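Periplasmic binding protein (Veillonella parvula, PDB 4N01) probably binds a small solute in the periplasm and hands it to a membrane transporter, as solute-binding proteins of this alpha/beta family do. Local coordinates at residues F212-E217 with G254-V259; F222-G227 with A238-S243. All blocks are in the same frame, centred on the assembly; numbering follows the deposited sequence.

Interaction 1 of 2, residues F212-E217 with G254-V259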
ATOM      1  N   PHE A 212       7.288  -1.458 -16.131  1.00 15.33           N
ATOM      2  CA  PHE A 212       7.071  -2.816 -15.663  1.00  9.33           C
ATOM      3  C   PHE A 212       7.476  -2.852 -14.200  1.00 12.66           C
ATOM      4  O   PHE A 212       8.544  -2.361 -13.828  1.00 14.28           O
ATOM      5  CB  PHE A 212       7.925  -3.793 -16.481  1.00 14.36           C
ATOM      6  CG  PHE A 212       7.951  -5.191 -15.927  1.00 15.16           C
ATOM      7  CD1 PHE A 212       6.820  -6.003 -15.992  1.00 18.72           C
ATOM      8  CD2 PHE A 212       9.108  -5.702 -15.363  1.00 20.93           C
ATOM      9  CE1 PHE A 212       6.848  -7.300 -15.480  1.00 15.37           C
ATOM     10  CE2 PHE A 212       9.146  -6.996 -14.857  1.00 22.09           C
ATOM     11  CZ  PHE A 212       8.015  -7.794 -14.913  1.00 15.69           C
ATOM     12  N   ILE A 213       6.609  -3.394 -13.355  1.00 13.18           N
ATOM     13  CA  ILE A 213       6.931  -3.506 -11.938  1.00 13.04           C
ATOM     14  C   ILE A 213       7.508  -4.893 -11.636  1.00 17.48           C
ATOM     15  O   ILE A 213       6.860  -5.919 -11.870  1.00 18.35           O
ATOM     16  CB  ILE A 213       5.695  -3.265 -11.050  1.00 19.55           C
ATOM     17  CG1 ILE A 213       5.178  -1.837 -11.251  1.00 22.25           C
ATOM     18  CG2 ILE A 213       6.066  -3.482  -9.598  1.00 15.91           C
ATOM     19  CD1 ILE A 213       4.147  -1.706 -12.333  1.00 26.75           C
ATOM     20  N   TYR A 214       8.726  -4.918 -11.106  1.00 15.62           N
ATOM     21  CA  TYR A 214       9.418  -6.167 -10.820  1.00 18.37           C
ATOM     22  C   TYR A 214       9.482  -6.325  -9.304  1.00 21.47           C
ATOM     23  O   TYR A 214      10.250  -5.634  -8.623  1.00 17.53           O
ATOM     24  CB  TYR A 214      10.820  -6.126 -11.449  1.00 17.21           C
ATOM     25  CG  TYR A 214      11.735  -7.314 -11.177  1.00 15.86           C
ATOM     26  CD1 TYR A 214      11.837  -8.361 -12.085  1.00 24.13           C
ATOM     27  CD2 TYR A 214      12.524  -7.362 -10.035  1.00 18.31           C
ATOM     28  CE1 TYR A 214      12.689  -9.434 -11.854  1.00 27.95           C
ATOM     29  CE2 TYR A 214      13.376  -8.429  -9.798  1.00 22.65           C
ATOM     30  CZ  TYR A 214      13.453  -9.460 -10.709  1.00 23.81           C
ATOM     31  OH  TYR A 214      14.304 -10.509 -10.464  1.00 24.11           O
ATOM     32  N   ASP A 215       8.649  -7.208  -8.762  1.00 17.46           N
ATOM     33  CA  ASP A 215       8.667  -7.439  -7.323  1.00 17.28           C
ATOM     34  C   ASP A 215       9.779  -8.397  -6.953  1.00 19.76           C
ATOM     35  O   ASP A 215      10.545  -8.163  -6.005  1.00 26.49           O
ATOM     36  CB  ASP A 215       7.345  -8.028  -6.852  1.00 25.11           C
ATOM     37  CG  ASP A 215       7.359  -8.354  -5.375  1.00 30.38           C
ATOM     38  OD1 ASP A 215       6.962  -7.483  -4.570  1.00 31.58           O
ATOM     39  OD2 ASP A 215       7.781  -9.476  -5.006  1.00 34.22           O
ATOM     40  N   SER A 216       9.849  -9.492  -7.702  1.00 22.23           N
ATOM     41  CA  SER A 216      10.797 -10.559  -7.441  1.00 20.89           C
ATOM     42  C   SER A 216      10.682 -11.551  -8.587  1.00 27.51           C
ATOM     43  O   SER A 216       9.847 -11.384  -9.478  1.00 24.63           O
ATOM     44  CB  SER A 216      10.464 -11.244  -6.120  1.00 29.77           C
ATOM     45  OG  SER A 216       9.114 -11.684  -6.111  1.00 29.41           O
ATOM     46  N   GLU A 217      11.514 -12.583  -8.579  1.00 27.28           N
ATOM     47  CA  GLU A 217      11.365 -13.638  -9.570  1.00 29.91           C
ATOM     48  C   GLU A 217      11.672 -14.992  -8.967  1.00 28.45           C
ATOM     49  O   GLU A 217      12.450 -15.103  -8.021  1.00 32.39           O
ATOM     50  CB  GLU A 217      12.241 -13.386 -10.806  1.00 33.11           C
ATOM     51  CG  GLU A 217      13.737 -13.558 -10.574  1.00 36.34           C
ATOM     52  CD  GLU A 217      14.550 -13.457 -11.861  1.00 40.69           C
ATOM     53  OE1 GLU A 217      14.589 -12.365 -12.476  1.00 33.79           O
ATOM     54  OE2 GLU A 217      15.156 -14.474 -12.266  1.00 42.09           O
ATOM     55  N   GLY A 254       4.094 -13.413 -13.985  1.00 21.33           N
ATOM     56  CA  GLY A 254       4.000 -13.071 -15.397  1.00 20.33           C
ATOM     57  C   GLY A 254       4.986 -13.936 -16.172  1.00 26.49           C
ATOM     58  O   GLY A 254       5.675 -14.775 -15.588  1.00 31.02           O
ATOM     59  N   SER A 255       5.038 -13.732 -17.487  0.53 24.26           N
ATOM     60  CA  SER A 255       6.032 -14.376 -18.335  0.53 23.60           C
ATOM     61  C   SER A 255       6.979 -13.314 -18.870  0.53 20.96           C
ATOM     62  O   SER A 255       6.544 -12.211 -19.212  0.53 16.28           O
ATOM     63  CB  SER A 255       5.356 -15.098 -19.500  0.53 30.60           C
ATOM     64  OG  SER A 255       4.698 -16.273 -19.058  0.53 32.20           O
ATOM     65  N   TRP A 256       8.270 -13.630 -18.930  1.00 19.57           N
ATOM     66  CA  TRP A 256       9.232 -12.712 -19.524  1.00 16.82           C
ATOM     67  C   TRP A 256       8.892 -12.434 -20.994  1.00 16.42           C
ATOM     68  O   TRP A 256       9.156 -11.349 -21.483  1.00 18.66           O
ATOM     69  CB  TRP A 256      10.663 -13.260 -19.423  1.00 20.53           C
ATOM     70  CG  TRP A 256      11.306 -13.146 -18.047  1.00 22.45           C
ATOM     71  CD1 TRP A 256      11.822 -14.168 -17.298  1.00 28.93           C
ATOM     72  CD2 TRP A 256      11.508 -11.947 -17.275  1.00 21.98           C
ATOM     73  NE1 TRP A 256      12.327 -13.679 -16.108  1.00 27.56           N
ATOM     74  CE2 TRP A 256      12.140 -12.322 -16.071  1.00 24.49           C
ATOM     75  CE3 TRP A 256      11.198 -10.596 -17.483  1.00 17.03           C
ATOM     76  CZ2 TRP A 256      12.485 -11.397 -15.087  1.00 20.91           C
ATOM     77  CZ3 TRP A 256      11.538  -9.679 -16.502  1.00 19.78           C
ATOM     78  CH2 TRP A 256      12.173 -10.082 -15.322  1.00 22.51           C
ATOM     79  N   GLU A 257       8.323 -13.420 -21.687  1.00 16.95           N
ATOM     80  CA  GLU A 257       7.903 -13.233 -23.087  1.00 23.40           C
ATOM     81  C   GLU A 257       6.986 -12.030 -23.216  1.00 23.91           C
ATOM     82  O   GLU A 257       7.115 -11.234 -24.148  1.00 18.51           O
ATOM     83  CB  GLU A 257       7.200 -14.481 -23.637  1.00 22.31           C
ATOM     84  CG  GLU A 257       8.154 -15.610 -23.981  1.00 25.60           C
ATOM     85  CD  GLU A 257       8.750 -16.270 -22.747  1.00 39.30           C
ATOM     86  OE1 GLU A 257       8.107 -16.222 -21.671  1.00 43.04           O
ATOM     87  OE2 GLU A 257       9.867 -16.831 -22.848  1.00 32.09           O
ATOM     88  N   THR A 258       6.081 -11.886 -22.253  1.00 15.72           N
ATOM     89  CA  THR A 258       5.109 -10.812 -22.287  1.00 15.82           C
ATOM     90  C   THR A 258       5.799  -9.472 -22.042  1.00 17.62           C
ATOM     91  O   THR A 258       5.516  -8.479 -22.718  1.00 16.69           O
ATOM     92  CB  THR A 258       4.013 -11.041 -21.232  1.00 18.87           C
ATOM     93  OG1 THR A 258       3.356 -12.286 -21.510  1.00 19.85           O
ATOM     94  CG2 THR A 258       2.991  -9.916 -21.286  1.00 18.40           C
ATOM     95  N   VAL A 259       6.717  -9.450 -21.082  1.00 17.32           N
ATOM     96  CA  VAL A 259       7.462  -8.232 -20.781  1.00 17.69           C
ATOM     97  C   VAL A 259       8.298  -7.809 -21.986  1.00 16.29           C
ATOM     98  O   VAL A 259       8.348  -6.629 -22.346  1.00 17.26           O
ATOM     99  CB  VAL A 259       8.387  -8.454 -19.586  1.00 18.09           C
ATOM    100  CG1 VAL A 259       9.101  -7.151 -19.214  1.00 18.22           C
ATOM    101  CG2 VAL A 259       7.581  -9.007 -18.407  1.00 16.39           C
TER
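Phe212 and Val259 make the CH-pi contact here. Val259 CG2 lies 3.9 Å from the centroid of the Phe212 ring, over its face. CG1 of the same valine sits over the middle of that face, so both branches of Val259 cover the ring. Phe212 CG is anti to the backbone N (chi1 170°), and its CB points toward the helix segment. The aromatic contacts centre on Trp256. Its CZ3 meets Phe212 CE2 at 4.0 Å, with the two ring planes inclined at 53°. Its CH2 lies 3.6 Å from Tyr214 CE1; these two rings meet rim to rim, their planes 22° apart. The polar group lies beside this rim. Glu217 OE1 accepts a hydrogen bond from Tyr214 OH at 2.8 Å. The same OE1 approaches Trp256 CZ2 in the plane of the indole, at 3.5 Å. Glu217 OE2 forms a salt bridge with Lys288, so both carboxylate oxygens have partners. An alanine in place of Phe212 would probably leave a gap between the strand and the helix, with Val259 and Trp256 losing the ring they pack on. Phe212, Tyr214 and Trp256 form a buried aromatic cluster. It packs helix 256-262 against strand 209-214 of a parallel sheet, as in layered alpha/beta folds.

Interaction 2 of 2, residues F222-G227 with A238-S243; sequences FTAFEG and ADNVMS
An Asx turn within a type I beta turn, Asn240 to Ser243, ends strand 238-240 and packs against the end of strand 221-224. Asn240 OD1 accepts the Met242 backbone N at 2.9 Å. Asn240 ND2 donates to Ala224 O at 2.8 Å, nearly straight at 166°. The donor lies above the carbonyl plane of Ala224, while the oxygen lies close to the amide plane of Asn240. Both ends of the amide are thus bonded, which fixes its rotation. One water donates to both Thr223 OG1 and Asn240 OD1; Thr223 OG1 also bonds Ile213 O. Met242, a selenomethionine, supplies most of the apolar contact. Its CB stands over the face of the Phe225 ring, 4.2 Å from the centroid. The chain bends at chi2 and again at chi3 (-84°), which brings CE to 3.7 Å from Phe225 CE1. In one of two conformers of Ser243, OG donates to Glu226 OE1 at 2.7 Å, so this bond may be only partly present. A second water donates to Glu226 OE2 and Met242 O. Thr230, in helix 228-234, bonds both Phe225 O and Asn240 ND2. That helix connects the two segments, strand 251-253 flanks 221-224, and strand 209-214 lies beside 238-240.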
ATOM      1  N   PHE A 222       7.391 -11.955 -10.765  1.00 18.12           N
ATOM      2  CA  PHE A 222       6.160 -11.680 -10.034  1.00 17.98           C
ATOM      3  C   PHE A 222       5.927 -10.191 -10.180  1.00 22.47           C
ATOM      4  O   PHE A 222       6.824  -9.383  -9.899  1.00 22.53           O
ATOM      5  CB  PHE A 222       6.368 -12.052  -8.565  1.00 20.92           C
ATOM      6  CG  PHE A 222       5.101 -12.120  -7.754  1.00 24.53           C
ATOM      7  CD1 PHE A 222       4.209 -13.173  -7.915  1.00 25.04           C
ATOM      8  CD2 PHE A 222       4.826 -11.152  -6.796  1.00 26.28           C
ATOM      9  CE1 PHE A 222       3.049 -13.250  -7.148  1.00 27.51           C
ATOM     10  CE2 PHE A 222       3.666 -11.215  -6.028  1.00 24.74           C
ATOM     11  CZ  PHE A 222       2.777 -12.264  -6.205  1.00 26.54           C
ATOM     12  N   THR A 223       4.730  -9.815 -10.619  1.00 17.91           N
ATOM     13  CA  THR A 223       4.498  -8.442 -11.047  1.00 16.47           C
ATOM     14  C   THR A 223       3.077  -7.949 -10.758  1.00 16.46           C
ATOM     15  O   THR A 223       2.215  -8.718 -10.334  1.00 14.85           O
ATOM     16  CB  THR A 223       4.802  -8.312 -12.543  1.00 15.52           C
ATOM     17  OG1 THR A 223       4.748  -6.937 -12.937  1.00 16.06           O
ATOM     18  CG2 THR A 223       3.795  -9.112 -13.356  1.00 17.52           C
ATOM     19  N   ALA A 224       2.839  -6.654 -10.964  1.00 14.68           N
ATOM     20  CA  ALA A 224       1.513  -6.094 -10.720  1.00 13.66           C
ATOM     21  C   ALA A 224       0.717  -6.025 -12.023  1.00 17.29           C
ATOM     22  O   ALA A 224       1.263  -5.698 -13.088  1.00 15.34           O
ATOM     23  CB  ALA A 224       1.626  -4.706 -10.082  1.00 16.39           C
ATOM     24  N   PHE A 225      -0.573  -6.336 -11.946  1.00 18.63           N
ATOM     25  CA  PHE A 225      -1.424  -6.327 -13.140  1.00 16.57           C
ATOM     26  C   PHE A 225      -2.468  -5.221 -13.080  1.00 19.37           C
ATOM     27  O   PHE A 225      -2.347  -4.205 -13.766  1.00 22.58           O
ATOM     28  CB  PHE A 225      -2.078  -7.708 -13.374  1.00 13.00           C
ATOM     29  CG  PHE A 225      -1.100  -8.767 -13.851  1.00 17.16           C
ATOM     30  CD1 PHE A 225      -1.005  -9.093 -15.203  1.00 17.41           C
ATOM     31  CD2 PHE A 225      -0.275  -9.430 -12.949  1.00 18.44           C
ATOM     32  CE1 PHE A 225      -0.104 -10.080 -15.648  1.00 17.14           C
ATOM     33  CE2 PHE A 225       0.629 -10.404 -13.386  1.00 20.51           C
ATOM     34  CZ  PHE A 225       0.717 -10.721 -14.738  1.00 22.75           C
ATOM     35  N   GLU A 226      -3.492  -5.418 -12.261  1.00 14.81           N
ATOM     36  CA  GLU A 226      -4.579  -4.445 -12.188  1.00 18.20           C
ATOM     37  C   GLU A 226      -4.705  -3.890 -10.779  1.00 17.17           C
ATOM     38  O   GLU A 226      -4.111  -4.416  -9.843  1.00 21.79           O
ATOM     39  CB  GLU A 226      -5.916  -5.081 -12.619  1.00 16.80           C
ATOM     40  CG  GLU A 226      -5.922  -5.665 -14.048  1.00 24.17           C
ATOM     41  CD  GLU A 226      -5.625  -4.649 -15.151  1.00 21.90           C
ATOM     42  OE1 GLU A 226      -5.654  -3.422 -14.889  1.00 24.90           O
ATOM     43  OE2 GLU A 226      -5.368  -5.076 -16.307  1.00 19.95           O
ATOM     44  N   GLY A 227      -5.468  -2.812 -10.625  1.00 16.98           N
ATOM     45  CA  GLY A 227      -5.740  -2.303  -9.297  1.00 15.35           C
ATOM     46  C   GLY A 227      -4.851  -1.151  -8.878  1.00 18.13           C
ATOM     47  O   GLY A 227      -4.328  -0.405  -9.707  1.00 12.54           O
ATOM     48  N   ALA A 238       2.712   7.026 -16.152  1.00 17.74           N
ATOM     49  CA  ALA A 238       3.481   5.783 -16.156  1.00 13.70           C
ATOM     50  C   ALA A 238       2.488   4.643 -16.334  1.00 21.45           C
ATOM     51  O   ALA A 238       1.688   4.371 -15.443  1.00 18.98           O
ATOM     52  CB  ALA A 238       4.243   5.630 -14.849  1.00 10.91           C
ATOM     53  N   ASP A 239       2.509   3.999 -17.495  1.00 17.01           N
ATOM     54  CA  ASP A 239       1.500   2.993 -17.824  1.00 14.22           C
ATOM     55  C   ASP A 239       2.029   1.569 -17.664  1.00 16.68           C
ATOM     56  O   ASP A 239       2.936   1.165 -18.378  1.00 14.17           O
ATOM     57  CB  ASP A 239       1.018   3.197 -19.260  1.00 17.37           C
ATOM     58  CG  ASP A 239       0.241   4.488 -19.435  1.00 23.63           C
ATOM     59  OD1 ASP A 239      -0.603   4.800 -18.559  1.00 21.04           O
ATOM     60  OD2 ASP A 239       0.460   5.188 -20.455  1.00 21.02           O
ATOM     61  N   ASN A 240       1.456   0.820 -16.728  1.00 13.68           N
ATOM     62  CA  ASN A 240       1.877  -0.553 -16.432  1.00 11.76           C
ATOM     63  C   ASN A 240       1.653  -1.481 -17.623  1.00 17.96           C
ATOM     64  O   ASN A 240       0.509  -1.659 -18.062  1.00 16.11           O
ATOM     65  CB  ASN A 240       1.100  -1.059 -15.199  1.00 15.96           C
ATOM     66  CG  ASN A 240       1.486  -2.472 -14.787  1.00 12.49           C
ATOM     67  OD1 ASN A 240       2.352  -3.096 -15.400  1.00 14.04           O
ATOM     68  ND2 ASN A 240       0.865  -2.969 -13.710  1.00 12.53           N
ATOM     69  N   VAL A 241       2.731  -2.056 -18.165  1.00 15.16           N
ATOM     70  CA  VAL A 241       2.593  -2.874 -19.378  1.00 14.53           C
ATOM     71  C   VAL A 241       1.875  -4.192 -19.138  1.00 15.86           C
ATOM     72  O   VAL A 241       1.470  -4.870 -20.098  1.00 15.59           O
ATOM     73  CB  VAL A 241       3.952  -3.172 -20.070  1.00 15.08           C
ATOM     74  CG1 VAL A 241       4.593  -1.874 -20.577  1.00 14.76           C
ATOM     75  CG2 VAL A 241       4.882  -3.900 -19.117  1.00 16.22           C
HETATM   76  N   MSE A 242       1.719  -4.571 -17.872  1.00 14.63           N
HETATM   77  CA  MSE A 242       1.005  -5.810 -17.561  1.00 14.85           C
HETATM   78  C   MSE A 242      -0.500  -5.569 -17.368  1.00 19.25           C
HETATM   79  O   MSE A 242      -1.269  -6.516 -17.227  1.00 15.00           O
HETATM   80  CB  MSE A 242       1.604  -6.521 -16.332  1.00 17.07           C
HETATM   81  CG  MSE A 242       3.090  -6.856 -16.485  1.00 16.83           C
HETATM   82 SE   MSE A 242       3.496  -7.866 -18.134  0.62 25.02          SE
HETATM   83  CE  MSE A 242       3.074  -9.635 -17.451  1.00 25.98           C
ATOM     84  N   SER A 243      -0.913  -4.300 -17.363  0.53 14.44           N
ATOM     85  CA  SER A 243      -2.335  -3.964 -17.261  0.53 15.91           C
ATOM     86  C   SER A 243      -3.001  -4.005 -18.638  0.53 20.09           C
ATOM     87  O   SER A 243      -2.330  -3.851 -19.661  0.53 18.74           O
ATOM     88  CB  SER A 243      -2.514  -2.585 -16.615  0.53 14.16           C
ATOM     89  OG  SER A 243      -3.884  -2.198 -16.591  0.53 15.43           O
TER
HETATM   90  O   HOH W   1       4.245  -4.603 -14.272  1.00 15.24           O
HETATM   91  O   HOH W   2      -4.019  -7.376 -17.124  1.00 17.26           O

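The centres of interactions 1 and 2 are about 9 Å apart, on the same side of the chain's centre. Along the chain the order is 212-217, 222-227, 238-243 and 254-259, so interaction 2 is nested inside the loop closed by interaction 1. They share two sheets. Strands 209-214 and 238-240 are neighbours in the parallel sheet, and strands 216-217 and 221-224 in the small antiparallel one. Direct contacts join them: Ser216 O and Phe222 N lie 2.8 Å apart, a probable hydrogen bond, and Ile213 CD1 packs on Asn240 CG at 3.7 Å. Together they tie the small sheet and helix 256-262 to the parallel sheet within one alpha/beta unit.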